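PDB 5K21: pyocyanin demethylase from Mycobacterium fortuitum subsp. fortuitum DSM 46621 = ATCC 6841, which demethylates the phenazine pyocyanin by a tautomerizing mechanism, a degradation that inhibits Pseudomonas aeruginosa biofilms. Local coordinates for residues Met15-Lys20 and Tyr128-Thr133; Asn69-Cys74 and Leu90-Leu95; Phe86-Thr91 and Ala101-Thr106. One frame throughout, in Å; residues are numbered along the deposited sequence.

Interaction 1 (Met15-Lys20 and Tyr128-Thr133)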
ATOM      1  N   MET B  15      11.280  15.203  14.389  1.00 24.23           N
ATOM      2  CA  MET B  15      10.110  16.054  14.283  1.00 25.18           C
ATOM      3  C   MET B  15       9.056  15.478  15.218  1.00 24.84           C
ATOM      4  O   MET B  15       8.931  14.253  15.315  1.00 23.45           O
ATOM      5  CB  MET B  15       9.623  16.060  12.830  1.00 30.90           C
ATOM      6  CG  MET B  15       8.992  17.284  12.308  1.00 41.39           C
ATOM      7  SD  MET B  15       8.444  16.911  10.617  1.00 45.27           S
ATOM      8  CE  MET B  15       9.939  16.523   9.749  1.00 39.62           C
ATOM      9  N   THR B  16       8.357  16.354  15.948  1.00 23.29           N
ATOM     10  CA  THR B  16       7.279  15.975  16.861  1.00 23.98           C
ATOM     11  C   THR B  16       5.982  16.594  16.358  1.00 22.87           C
ATOM     12  O   THR B  16       5.822  17.816  16.413  1.00 24.01           O
ATOM     13  CB  THR B  16       7.561  16.466  18.278  1.00 28.12           C
ATOM     14  OG1 THR B  16       8.859  16.022  18.710  1.00 30.64           O
ATOM     15  CG2 THR B  16       6.498  15.957  19.225  1.00 30.23           C
ATOM     16  N   LEU B  17       5.046  15.768  15.912  1.00 21.26           N
ATOM     17  CA  LEU B  17       3.789  16.245  15.347  1.00 21.48           C
ATOM     18  C   LEU B  17       2.613  15.873  16.237  1.00 23.62           C
ATOM     19  O   LEU B  17       2.470  14.715  16.642  1.00 23.55           O
ATOM     20  CB  LEU B  17       3.575  15.681  13.950  1.00 20.92           C
ATOM     21  CG  LEU B  17       4.716  15.931  12.983  1.00 25.34           C
ATOM     22  CD1 LEU B  17       4.434  15.201  11.707  1.00 25.29           C
ATOM     23  CD2 LEU B  17       4.927  17.418  12.723  1.00 29.91           C
ATOM     24  N   ASP B  18       1.764  16.860  16.524  1.00 23.21           N
ATOM     25  CA  ASP B  18       0.500  16.615  17.196  1.00 23.52           C
ATOM     26  C   ASP B  18      -0.541  16.208  16.162  1.00 25.59           C
ATOM     27  O   ASP B  18      -0.626  16.793  15.075  1.00 23.57           O
ATOM     28  CB  ASP B  18       0.057  17.860  17.960  1.00 27.35           C
ATOM     29  CG  ASP B  18       1.096  18.290  18.995  1.00 33.77           C
ATOM     30  OD1 ASP B  18       1.738  17.389  19.588  1.00 34.89           O
ATOM     31  OD2 ASP B  18       1.324  19.510  19.150  1.00 31.66           O
ATOM     32  N   VAL B  19      -1.303  15.172  16.495  1.00 24.60           N
ATOM     33  CA  VAL B  19      -2.172  14.493  15.544  1.00 24.03           C
ATOM     34  C   VAL B  19      -3.603  14.566  16.059  1.00 26.39           C
ATOM     35  O   VAL B  19      -3.875  14.214  17.213  1.00 26.68           O
ATOM     36  CB  VAL B  19      -1.720  13.034  15.333  1.00 24.73           C
ATOM     37  CG1 VAL B  19      -2.536  12.352  14.265  1.00 21.91           C
ATOM     38  CG2 VAL B  19      -0.251  12.999  14.941  1.00 25.22           C
ATOM     39  N   LYS B  20      -4.498  15.088  15.231  1.00 25.05           N
ATOM     40  CA  LYS B  20      -5.924  15.125  15.534  1.00 26.32           C
ATOM     41  C   LYS B  20      -6.659  14.306  14.481  1.00 25.67           C
ATOM     42  O   LYS B  20      -6.591  14.635  13.297  1.00 24.16           O
ATOM     43  CB  LYS B  20      -6.432  16.569  15.545  1.00 29.24           C
ATOM     44  N   TYR B 128       3.053  11.874  16.619  1.00 21.15           N
ATOM     45  CA  TYR B 128       4.030  11.155  15.817  1.00 19.23           C
ATOM     46  C   TYR B 128       5.395  11.716  16.167  1.00 21.31           C
ATOM     47  O   TYR B 128       5.594  12.941  16.107  1.00 21.00           O
ATOM     48  CB  TYR B 128       3.829  11.346  14.320  1.00 19.28           C
ATOM     49  CG  TYR B 128       2.520  10.937  13.741  1.00 20.23           C
ATOM     50  CD1 TYR B 128       1.745   9.963  14.331  1.00 22.85           C
ATOM     51  CD2 TYR B 128       2.070  11.524  12.559  1.00 23.24           C
ATOM     52  CE1 TYR B 128       0.522   9.588  13.776  1.00 25.26           C
ATOM     53  CE2 TYR B 128       0.848  11.139  11.981  1.00 24.99           C
ATOM     54  CZ  TYR B 128       0.089  10.174  12.595  1.00 25.18           C
ATOM     55  OH  TYR B 128      -1.124   9.788  12.033  1.00 28.09           O
ATOM     56  N   GLU B 129       6.333  10.832  16.467  1.00 25.47           N
ATOM     57  CA  GLU B 129       7.720  11.234  16.691  1.00 22.51           C
ATOM     58  C   GLU B 129       8.561  10.625  15.576  1.00 23.06           C
ATOM     59  O   GLU B 129       8.635   9.402  15.434  1.00 23.31           O
ATOM     60  CB  GLU B 129       8.202  10.809  18.078  1.00 23.82           C
ATOM     61  CG  GLU B 129       9.622  11.253  18.395  1.00 29.09           C
ATOM     62  CD  GLU B 129       9.781  12.793  18.396  1.00 30.00           C
ATOM     63  OE1 GLU B 129       8.842  13.495  18.851  1.00 28.86           O
ATOM     64  OE2 GLU B 129      10.845  13.297  17.952  1.00 26.95           O
ATOM     65  N   LEU B 130       9.148  11.485  14.758  1.00 22.06           N
ATOM     66  CA  LEU B 130       9.870  11.059  13.570  1.00 19.97           C
ATOM     67  C   LEU B 130      11.373  11.155  13.787  1.00 20.63           C
ATOM     68  O   LEU B 130      11.853  12.099  14.425  1.00 22.07           O
ATOM     69  CB  LEU B 130       9.490  11.927  12.377  1.00 21.36           C
ATOM     70  CG  LEU B 130       8.133  11.610  11.749  1.00 23.51           C
ATOM     71  CD1 LEU B 130       7.012  12.157  12.626  1.00 28.42           C
ATOM     72  CD2 LEU B 130       8.054  12.155  10.375  1.00 25.81           C
ATOM     73  N   LYS B 131      12.095  10.155  13.282  1.00 21.29           N
ATOM     74  CA  LYS B 131      13.542  10.216  13.103  1.00 25.34           C
ATOM     75  C   LYS B 131      13.808   9.899  11.639  1.00 26.90           C
ATOM     76  O   LYS B 131      13.596   8.763  11.199  1.00 26.98           O
ATOM     77  CB  LYS B 131      14.273   9.237  14.012  1.00 26.84           C
ATOM     78  CG  LYS B 131      15.803   9.350  13.873  1.00 30.17           C
ATOM     79  CD  LYS B 131      16.563   8.297  14.651  1.00 36.03           C
ATOM     80  CE  LYS B 131      18.034   8.296  14.243  1.00 40.84           C
ATOM     81  NZ  LYS B 131      18.802   7.119  14.763  1.00 45.13           N
ATOM     82  N   LEU B 132      14.246  10.900  10.882  1.00 25.32           N
ATOM     83  CA  LEU B 132      14.464  10.762   9.450  1.00 30.94           C
ATOM     84  C   LEU B 132      15.957  10.792   9.175  1.00 36.42           C
ATOM     85  O   LEU B 132      16.663  11.664   9.689  1.00 38.33           O
ATOM     86  CB  LEU B 132      13.808  11.900   8.663  1.00 35.08           C
ATOM     87  CG  LEU B 132      12.280  11.869   8.611  1.00 34.89           C
ATOM     88  CD1 LEU B 132      11.764  12.971   9.516  1.00 36.59           C
ATOM     89  CD2 LEU B 132      11.731  11.965   7.218  1.00 35.98           C
ATOM     90  N   THR B 133      16.423   9.859   8.355  1.00 40.35           N
ATOM     91  CA  THR B 133      17.833   9.749   8.001  1.00 48.99           C
ATOM     92  C   THR B 133      18.025   9.964   6.500  1.00 51.59           C
ATOM     93  O   THR B 133      17.070   9.824   5.724  1.00 50.33           O
ATOM     94  CB  THR B 133      18.406   8.386   8.428  1.00 53.50           C
ATOM     95  OG1 THR B 133      17.561   7.322   7.952  1.00 53.54           O
ATOM     96  CG2 THR B 133      18.500   8.325   9.949  1.00 52.95           C
TER
HETATM   97  O   HOH W   1      11.366  15.755  17.464  1.00 27.77           O
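The Tyr-128 ring carries Val-19 CG2 over the centre of one face, a CH-pi contact of 3.4 Å from CG2 to the ring centroid and only 1° off the ring normal. Leu-17 CD1 lies at the ring's edge, near its plane. With Val-19 CG1 anti to the backbone N, this second methyl reaches the phenol end, 3.7 Å from Tyr-128 OH. That hydroxyl is hydrogen-bonded to Asp-56, and the Tyr-128 side chain also lines the phenazin-1-ol pocket. Backbone bonds run both ways in the pairs Leu-17/Tyr-128 and Met-15/Leu-130. They join the first and last strands of the eight-stranded antiparallel sheet and close the allene oxide cyclase-like barrel. On the Leu-17 face, Leu-17 CD1 meets Leu-130 CD1 at 4.1 Å, while Met-15 ends with CE 4.0 Å from Leu-132 CD1. Thr-16 and Glu-129 lie on the other face. Glu-129 bends at chi2 (62°), which turns CD back toward the neighbouring strand, and OE1 accepts a short bond of 2.5 Å from Thr-16 OG1 through its syn lone pair. A water spans the same pair, donating to Thr-16 OG1 (2.8 Å) and to Glu-129 OE2 (2.6 Å).

Interaction 2 (Asn69-Cys74 and Leu90-Leu95). With 6QF (phenazin-1-ol), chain F.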
ATOM      1  N   ASN B  69      -3.846 -10.210  20.559  1.00 78.95           N
ATOM      2  CA  ASN B  69      -3.107  -9.286  19.708  1.00 69.44           C
ATOM      3  C   ASN B  69      -3.771  -9.124  18.344  1.00 64.51           C
ATOM      4  O   ASN B  69      -3.716 -10.041  17.512  1.00 64.47           O
ATOM      5  CB  ASN B  69      -1.667  -9.770  19.527  1.00 66.43           C
ATOM      6  N   PRO B  70      -4.370  -7.971  18.061  1.00 60.87           N
ATOM      7  CA  PRO B  70      -4.790  -7.688  16.685  1.00 57.01           C
ATOM      8  C   PRO B  70      -3.677  -7.010  15.901  1.00 52.19           C
ATOM      9  O   PRO B  70      -3.287  -5.887  16.226  1.00 53.51           O
ATOM     10  CB  PRO B  70      -5.997  -6.765  16.874  1.00 57.00           C
ATOM     11  CG  PRO B  70      -5.705  -6.028  18.140  1.00 58.74           C
ATOM     12  CD  PRO B  70      -4.796  -6.908  18.986  1.00 61.29           C
ATOM     13  N   MET B  71      -3.144  -7.695  14.894  1.00 47.58           N
ATOM     14  CA  MET B  71      -2.071  -7.173  14.058  1.00 44.41           C
ATOM     15  C   MET B  71      -2.649  -6.413  12.877  1.00 34.60           C
ATOM     16  O   MET B  71      -3.596  -6.879  12.232  1.00 30.35           O
ATOM     17  CB  MET B  71      -1.189  -8.307  13.530  1.00 49.14           C
ATOM     18  CG  MET B  71      -0.353  -9.035  14.574  1.00 60.29           C
ATOM     19  SD  MET B  71       1.061  -8.089  15.162  1.00 65.70           S
ATOM     20  CE  MET B  71       1.977  -7.801  13.651  1.00 66.90           C
ATOM     21  N   THR B  72      -2.068  -5.248  12.578  1.00 30.06           N
ATOM     22  CA  THR B  72      -2.459  -4.476  11.408  1.00 27.92           C
ATOM     23  C   THR B  72      -1.249  -4.189  10.548  1.00 26.86           C
ATOM     24  O   THR B  72      -0.155  -3.888  11.054  1.00 27.80           O
ATOM     25  CB  THR B  72      -3.102  -3.096  11.708  1.00 31.80           C
ATOM     26  OG1 THR B  72      -2.252  -2.327  12.562  1.00 33.35           O
ATOM     27  CG2 THR B  72      -4.489  -3.233  12.300  1.00 34.04           C
ATOM     28  N   TYR B  73      -1.482  -4.267   9.246  1.00 26.62           N
ATOM     29  CA  TYR B  73      -0.617  -3.678   8.244  1.00 25.72           C
ATOM     30  C   TYR B  73      -1.148  -2.279   7.954  1.00 22.65           C
ATOM     31  O   TYR B  73      -2.304  -2.130   7.542  1.00 20.85           O
ATOM     32  CB  TYR B  73      -0.597  -4.547   6.990  1.00 28.36           C
ATOM     33  CG  TYR B  73      -0.058  -3.836   5.785  1.00 33.13           C
ATOM     34  CD1 TYR B  73       1.161  -3.181   5.840  1.00 38.11           C
ATOM     35  CD2 TYR B  73      -0.757  -3.824   4.588  1.00 35.46           C
ATOM     36  CE1 TYR B  73       1.660  -2.511   4.745  1.00 40.86           C
ATOM     37  CE2 TYR B  73      -0.258  -3.159   3.480  1.00 37.88           C
ATOM     38  CZ  TYR B  73       0.954  -2.514   3.568  1.00 41.17           C
ATOM     39  OH  TYR B  73       1.470  -1.848   2.478  1.00 48.89           O
ATOM     40  N   CYS B  74      -0.333  -1.258   8.225  1.00 23.90           N
ATOM     41  CA  CYS B  74      -0.745   0.131   8.048  1.00 24.05           C
ATOM     42  C   CYS B  74       0.167   0.842   7.062  1.00 24.09           C
ATOM     43  O   CYS B  74       1.387   0.605   7.026  1.00 22.20           O
ATOM     44  CB  CYS B  74      -0.726   0.906   9.355  1.00 26.86           C
ATOM     45  SG  CYS B  74      -1.894   0.335  10.564  1.00 31.15           S
ATOM     46  N   LEU B  90       3.787  -3.110  10.374  1.00 25.00           N
ATOM     47  CA  LEU B  90       3.072  -4.352  10.652  1.00 26.63           C
ATOM     48  C   LEU B  90       3.257  -4.587  12.147  1.00 32.11           C
ATOM     49  O   LEU B  90       4.308  -5.075  12.580  1.00 29.76           O
ATOM     50  CB  LEU B  90       3.602  -5.513   9.822  1.00 30.17           C
ATOM     51  CG  LEU B  90       2.931  -6.863  10.115  1.00 32.63           C
ATOM     52  CD1 LEU B  90       1.490  -6.842   9.615  1.00 29.45           C
ATOM     53  CD2 LEU B  90       3.680  -8.015   9.474  1.00 32.77           C
ATOM     54  N   THR B  91       2.280  -4.186  12.945  1.00 32.36           N
ATOM     55  CA  THR B  91       2.467  -4.161  14.395  1.00 35.49           C
ATOM     56  C   THR B  91       1.145  -4.475  15.039  1.00 36.86           C
ATOM     57  O   THR B  91       0.088  -4.384  14.404  1.00 37.38           O
ATOM     58  CB  THR B  91       2.943  -2.786  14.885  1.00 36.09           C
ATOM     59  OG1 THR B  91       1.909  -1.827  14.632  1.00 37.41           O
ATOM     60  CG2 THR B  91       4.205  -2.327  14.181  1.00 35.04           C
ATOM     61  N   PRO B  92       1.145  -4.799  16.327  1.00 40.28           N
ATOM     62  CA  PRO B  92      -0.112  -4.806  17.069  1.00 44.74           C
ATOM     63  C   PRO B  92      -0.809  -3.460  16.949  1.00 47.21           C
ATOM     64  O   PRO B  92      -0.169  -2.408  16.899  1.00 43.67           O
ATOM     65  CB  PRO B  92       0.324  -5.107  18.508  1.00 46.79           C
ATOM     66  CG  PRO B  92       1.623  -5.857  18.358  1.00 46.41           C
ATOM     67  CD  PRO B  92       2.284  -5.251  17.150  1.00 43.94           C
ATOM     68  N   HIS B  93      -2.131  -3.506  16.875  1.00 55.34           N
ATOM     69  CA  HIS B  93      -2.950  -2.313  16.725  1.00 62.16           C
ATOM     70  C   HIS B  93      -3.693  -2.100  18.039  1.00 61.41           C
ATOM     71  O   HIS B  93      -4.886  -2.383  18.177  1.00 65.17           O
ATOM     72  CB  HIS B  93      -3.898  -2.463  15.537  1.00 73.36           C
ATOM     73  CG  HIS B  93      -4.570  -1.188  15.132  1.00 81.29           C
ATOM     74  ND1 HIS B  93      -5.846  -0.855  15.534  1.00 86.15           N
ATOM     75  CD2 HIS B  93      -4.141  -0.165  14.353  1.00 82.48           C
ATOM     76  CE1 HIS B  93      -6.173   0.318  15.022  1.00 87.02           C
ATOM     77  NE2 HIS B  93      -5.157   0.758  14.302  1.00 84.65           N
ATOM     78  N   THR B  94      -2.931  -1.646  19.027  1.00 55.81           N
ATOM     79  CA  THR B  94      -3.381  -1.419  20.388  1.00 54.48           C
ATOM     80  C   THR B  94      -3.059   0.021  20.765  1.00 50.86           C
ATOM     81  O   THR B  94      -2.509   0.781  19.970  1.00 49.52           O
ATOM     82  CB  THR B  94      -2.704  -2.398  21.355  1.00 56.20           C
ATOM     83  OG1 THR B  94      -1.327  -2.034  21.510  1.00 52.57           O
ATOM     84  CG2 THR B  94      -2.787  -3.821  20.833  1.00 56.79           C
ATOM     85  N   LEU B  95      -3.393   0.398  21.995  1.00 49.51           N
ATOM     86  CA  LEU B  95      -3.073   1.742  22.466  1.00 46.32           C
ATOM     87  C   LEU B  95      -1.582   1.944  22.740  1.00 41.36           C
ATOM     88  O   LEU B  95      -1.157   3.087  22.925  1.00 43.53           O
ATOM     89  CB  LEU B  95      -3.908   2.074  23.702  1.00 50.55           C
ATOM     90  CG  LEU B  95      -5.400   1.773  23.528  1.00 53.58           C
ATOM     91  CD1 LEU B  95      -6.178   2.115  24.783  1.00 57.14           C
ATOM     92  CD2 LEU B  95      -5.974   2.503  22.311  1.00 52.16           C
TER
HETATM   93  C4  6QF F 201      -5.478   4.424  12.724  1.00 45.20           C
HETATM   94  C5  6QF F 201      -6.804   3.783  12.847  1.00 43.94           C
HETATM   95  C6  6QF F 201      -7.942   4.489  13.094  1.00 42.78           C
HETATM   96  C10 6QF F 201      -3.122   5.831  12.526  1.00 46.56           C
HETATM   97  C13 6QF F 201      -0.696   5.807  12.154  1.00 45.29           C
HETATM   98  C15 6QF F 201      -1.888   3.741  12.119  1.00 45.29           C
HETATM   99  C1  6QF F 201      -7.880   5.915  13.233  1.00 44.14           C
HETATM  100  C2  6QF F 201      -6.701   6.548  13.126  1.00 45.19           C
HETATM  101  C3  6QF F 201      -5.438   5.863  12.866  1.00 45.19           C
HETATM  102  N7  6QF F 201      -4.265   6.528  12.769  1.00 47.46           N
HETATM  103  N8  6QF F 201      -4.335   3.722  12.489  1.00 45.21           N
HETATM  104  C9  6QF F 201      -3.154   4.405  12.380  1.00 46.45           C
HETATM  105  C11 6QF F 201      -1.825   6.479  12.398  1.00 45.34           C
HETATM  106  C14 6QF F 201      -0.725   4.391  12.010  1.00 45.35           C
HETATM  107  O19 6QF F 201      -6.832   2.442  12.713  1.00 42.32           O
HETATM  108  O   HOH W   2       0.485  -1.348  12.379  1.00 35.44           O
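Thr-72 and Thr-91 form the hydrogen-bonded pair at the open end of the beta hairpin made by strands 70-80 and 83-92, two neighbours in the barrel wall. Segments 70-74 and 90-92 run antiparallel, with 148° between their N-to-C directions. Thr-72 N donates to Thr-91 O at 3.0 Å, nearly straight at 175°, and Thr-91 N returns a bond to Thr-72 O. One step further, His-93 N approaches Pro-70 O almost in line with the carbonyl at 2.7 Å, extending the pairing past the end of strand 83-92. Met-71 folds back at chi2 and chi3 over the neighbouring strand, with SD 3.7 Å from Pro-92 CD and CE 3.8 Å from Leu-90 CG; Tyr-55 of the second subunit packs on Met-71 too. On the Thr-72 face, with CG anti to the backbone N (chi1 -168°), the His-93 ring begins beside Thr-72, whose CG2 lies 3.5 Å from His-93 CG and 3.4 Å from His-93 CB. Thr-72 OG1 lies obliquely beside the imidazole. His-93, though poorly ordered, donates from NE2 to the phenazin-1-ol oxygen O19 at 2.9 Å, near the plane of the imidazole; Asp-40 is another hydrogen-bonding partner of the ligand. Phe-62 meets the His-93 ring edge-to-face. Cys-74, in a disulfide with Cys-60, brings SG to 3.7 Å from C15 of the ligand.

Interaction 3 (Phe86-Thr91 and Ala101-Thr106)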
ATOM      1  N   PHE B  86       6.260   9.047   3.696  1.00 22.96           N
ATOM      2  CA  PHE B  86       5.589   7.757   3.572  1.00 22.63           C
ATOM      3  C   PHE B  86       6.062   6.821   4.669  1.00 24.06           C
ATOM      4  O   PHE B  86       7.259   6.714   4.921  1.00 22.71           O
ATOM      5  CB  PHE B  86       5.884   7.114   2.223  1.00 21.80           C
ATOM      6  CG  PHE B  86       5.669   8.030   1.068  1.00 23.91           C
ATOM      7  CD1 PHE B  86       4.550   8.822   1.004  1.00 24.53           C
ATOM      8  CD2 PHE B  86       6.605   8.100   0.054  1.00 25.79           C
ATOM      9  CE1 PHE B  86       4.356   9.679  -0.056  1.00 26.81           C
ATOM     10  CE2 PHE B  86       6.434   8.952  -1.003  1.00 26.71           C
ATOM     11  CZ  PHE B  86       5.311   9.737  -1.073  1.00 27.41           C
ATOM     12  N   ALA B  87       5.121   6.126   5.305  1.00 23.93           N
ATOM     13  CA  ALA B  87       5.452   5.213   6.380  1.00 22.47           C
ATOM     14  C   ALA B  87       4.572   3.976   6.301  1.00 22.66           C
ATOM     15  O   ALA B  87       3.455   4.009   5.774  1.00 21.59           O
ATOM     16  CB  ALA B  87       5.277   5.880   7.743  1.00 23.42           C
ATOM     17  N   ARG B  88       5.076   2.884   6.868  1.00 21.98           N
ATOM     18  CA  ARG B  88       4.309   1.645   6.901  1.00 23.63           C
ATOM     19  C   ARG B  88       4.703   0.853   8.137  1.00 24.50           C
ATOM     20  O   ARG B  88       5.802   1.004   8.674  1.00 25.29           O
ATOM     21  CB  ARG B  88       4.523   0.801   5.643  1.00 26.78           C
ATOM     22  CG  ARG B  88       5.949   0.289   5.494  1.00 31.58           C
ATOM     23  CD  ARG B  88       6.129  -0.381   4.150  1.00 32.59           C
ATOM     24  NE  ARG B  88       5.519  -1.710   4.093  1.00 31.30           N
ATOM     25  CZ  ARG B  88       5.170  -2.316   2.969  1.00 30.98           C
ATOM     26  NH1 ARG B  88       5.328  -1.695   1.803  1.00 31.51           N
ATOM     27  NH2 ARG B  88       4.647  -3.536   2.997  1.00 33.91           N
ATOM     28  N   SER B  89       3.783   0.006   8.590  1.00 25.48           N
ATOM     29  CA  SER B  89       4.010  -0.790   9.780  1.00 27.09           C
ATOM     30  C   SER B  89       3.266  -2.113   9.659  1.00 28.46           C
ATOM     31  O   SER B  89       2.286  -2.239   8.915  1.00 26.81           O
ATOM     32  CB  SER B  89       3.576  -0.071  11.061  1.00 27.12           C
ATOM     33  OG  SER B  89       2.213   0.334  11.012  1.00 30.10           O
ATOM     34  N   LEU B  90       3.787  -3.110  10.374  1.00 25.00           N
ATOM     35  CA  LEU B  90       3.072  -4.352  10.652  1.00 26.63           C
ATOM     36  C   LEU B  90       3.257  -4.587  12.147  1.00 32.11           C
ATOM     37  O   LEU B  90       4.308  -5.075  12.580  1.00 29.76           O
ATOM     38  CB  LEU B  90       3.602  -5.513   9.822  1.00 30.17           C
ATOM     39  CG  LEU B  90       2.931  -6.863  10.115  1.00 32.63           C
ATOM     40  CD1 LEU B  90       1.490  -6.842   9.615  1.00 29.45           C
ATOM     41  CD2 LEU B  90       3.680  -8.015   9.474  1.00 32.77           C
ATOM     42  N   THR B  91       2.280  -4.186  12.945  1.00 32.36           N
ATOM     43  CA  THR B  91       2.467  -4.161  14.395  1.00 35.49           C
ATOM     44  C   THR B  91       1.145  -4.475  15.039  1.00 36.86           C
ATOM     45  O   THR B  91       0.088  -4.384  14.404  1.00 37.38           O
ATOM     46  CB  THR B  91       2.943  -2.786  14.885  1.00 36.09           C
ATOM     47  OG1 THR B  91       1.909  -1.827  14.632  1.00 37.41           O
ATOM     48  CG2 THR B  91       4.205  -2.327  14.181  1.00 35.04           C
ATOM     49  N   ALA B 101       8.026   2.202   9.840  1.00 24.36           N
ATOM     50  CA  ALA B 101       9.198   2.464   9.030  1.00 26.90           C
ATOM     51  C   ALA B 101       8.870   3.599   8.078  1.00 26.05           C
ATOM     52  O   ALA B 101       7.837   3.567   7.406  1.00 25.58           O
ATOM     53  CB  ALA B 101       9.622   1.215   8.255  1.00 28.41           C
ATOM     54  N   ILE B 102       9.731   4.616   8.046  1.00 23.36           N
ATOM     55  CA  ILE B 102       9.620   5.635   7.012  1.00 24.26           C
ATOM     56  C   ILE B 102      10.339   5.108   5.784  1.00 23.91           C
ATOM     57  O   ILE B 102      11.542   4.828   5.839  1.00 24.48           O
ATOM     58  CB  ILE B 102      10.222   6.970   7.472  1.00 26.31           C
ATOM     59  CG1 ILE B 102       9.340   7.596   8.551  1.00 26.87           C
ATOM     60  CG2 ILE B 102      10.366   7.918   6.281  1.00 26.05           C
ATOM     61  CD1 ILE B 102       9.956   8.841   9.184  1.00 29.81           C
ATOM     62  N   THR B 103       9.602   4.972   4.673  1.00 23.88           N
ATOM     63  CA  THR B 103      10.151   4.349   3.474  1.00 27.58           C
ATOM     64  C   THR B 103      10.559   5.341   2.400  1.00 26.39           C
ATOM     65  O   THR B 103      11.259   4.952   1.461  1.00 30.88           O
ATOM     66  CB  THR B 103       9.148   3.378   2.857  1.00 30.43           C
ATOM     67  OG1 THR B 103       7.970   4.105   2.528  1.00 26.74           O
ATOM     68  CG2 THR B 103       8.809   2.249   3.821  1.00 33.58           C
ATOM     69  N   GLY B 104      10.140   6.592   2.508  1.00 26.76           N
ATOM     70  CA  GLY B 104      10.502   7.588   1.524  1.00 28.43           C
ATOM     71  C   GLY B 104       9.691   8.848   1.738  1.00 26.85           C
ATOM     72  O   GLY B 104       9.043   9.029   2.777  1.00 25.97           O
ATOM     73  N   GLY B 105       9.782   9.737   0.758  1.00 31.49           N
ATOM     74  CA  GLY B 105       9.038  10.981   0.806  1.00 28.12           C
ATOM     75  C   GLY B 105       9.302  11.785  -0.443  1.00 31.03           C
ATOM     76  O   GLY B 105       9.922  11.301  -1.394  1.00 31.83           O
ATOM     77  N   THR B 106       8.829  13.035  -0.421  1.00 30.69           N
ATOM     78  CA  THR B 106       8.994  13.961  -1.533  1.00 28.97           C
ATOM     79  C   THR B 106       9.550  15.274  -1.002  1.00 29.12           C
ATOM     80  O   THR B 106       9.547  15.531   0.208  1.00 29.60           O
ATOM     81  CB  THR B 106       7.662  14.226  -2.258  1.00 30.09           C
ATOM     82  OG1 THR B 106       6.751  14.875  -1.366  1.00 29.13           O
ATOM     83  CG2 THR B 106       7.043  12.940  -2.771  1.00 31.03           C
TER
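Phe-86 bonds through its backbone to both Thr-103 and Gly-104 across a beta bulge in the hairpin of strands 83-92 and 98-105, part of the antiparallel barrel wall. It pairs with Gly-104, whereas Ala-87 already pairs with Ile-102, and Thr-103 is the extra residue, its psi of -14° breaking the extended course. Phe-86 N donates to Gly-104 O at 2.9 Å, from above the carbonyl plane, and Phe-86 O accepts from Thr-103 N. The Phe-86 side chain, with CG anti to the carbonyl carbon (chi1 -50°), passes beside the glycine backbone. CD2 comes to 3.6 Å from Gly-105 N, and CZ ends 4.0 Å from Thr-106 CG2, the two side chains crossing at about a right angle; both partners sit obliquely to the ring. Thr-103 holds OG1 3.7 Å from Phe-86 CB and turns CG2 the other way, toward Arg-88. Arg-88 CG, between its backbone N and carbonyl carbon (chi1 65°), lies against this methyl; Thr-103 CG2 is 3.8 Å from both CG and CD of Arg-88, and these side chains also cross at about a right angle. The Arg-88 guanidinium reaches the second subunit, where NH2 is hydrogen-bonded to Thr-77; long, weak ion pairs link NH1 to Glu-75 of both subunits. Arg-88 of the third subunit packs in turn on Phe-86, so this face of the hairpin belongs to the interfaces of the trimer. Beyond the bulge, Arg-88 and Ala-101 exchange two backbone bonds. On the opposite face, Ala-87 CB and Ile-102 CG1 are 4.5 Å apart, and the strands come close here, Ala-87 CA making a CA-H...O contact of 3.1 Å to Ala-101 O.

Overall arrangement
From the N terminus, strand 13-27 pairs with strand 127-132 only at the far end of the chain: interaction 1 closes a loop of 107 intervening residues and seals the barrel between its first and last strands. The other two contacts nest inside that loop. Interaction 2 ties the open end of the hairpin of strands 70-80 and 83-92, closing a loop of 15 residues, and interaction 3 follows with the hairpin of strands 83-92 and 98-105. Interactions 2 and 3 overlap on strand 83-92, sharing Leu-90 and Thr-91, and both touch the second subunit. Interactions 1 and 2 lie on opposite sides of the chain's centre, with centres 19 Å apart. Interaction 3 meets interaction 1 inside the barrel, where Ile-102 CD1 packs on Leu-130 and Leu-132.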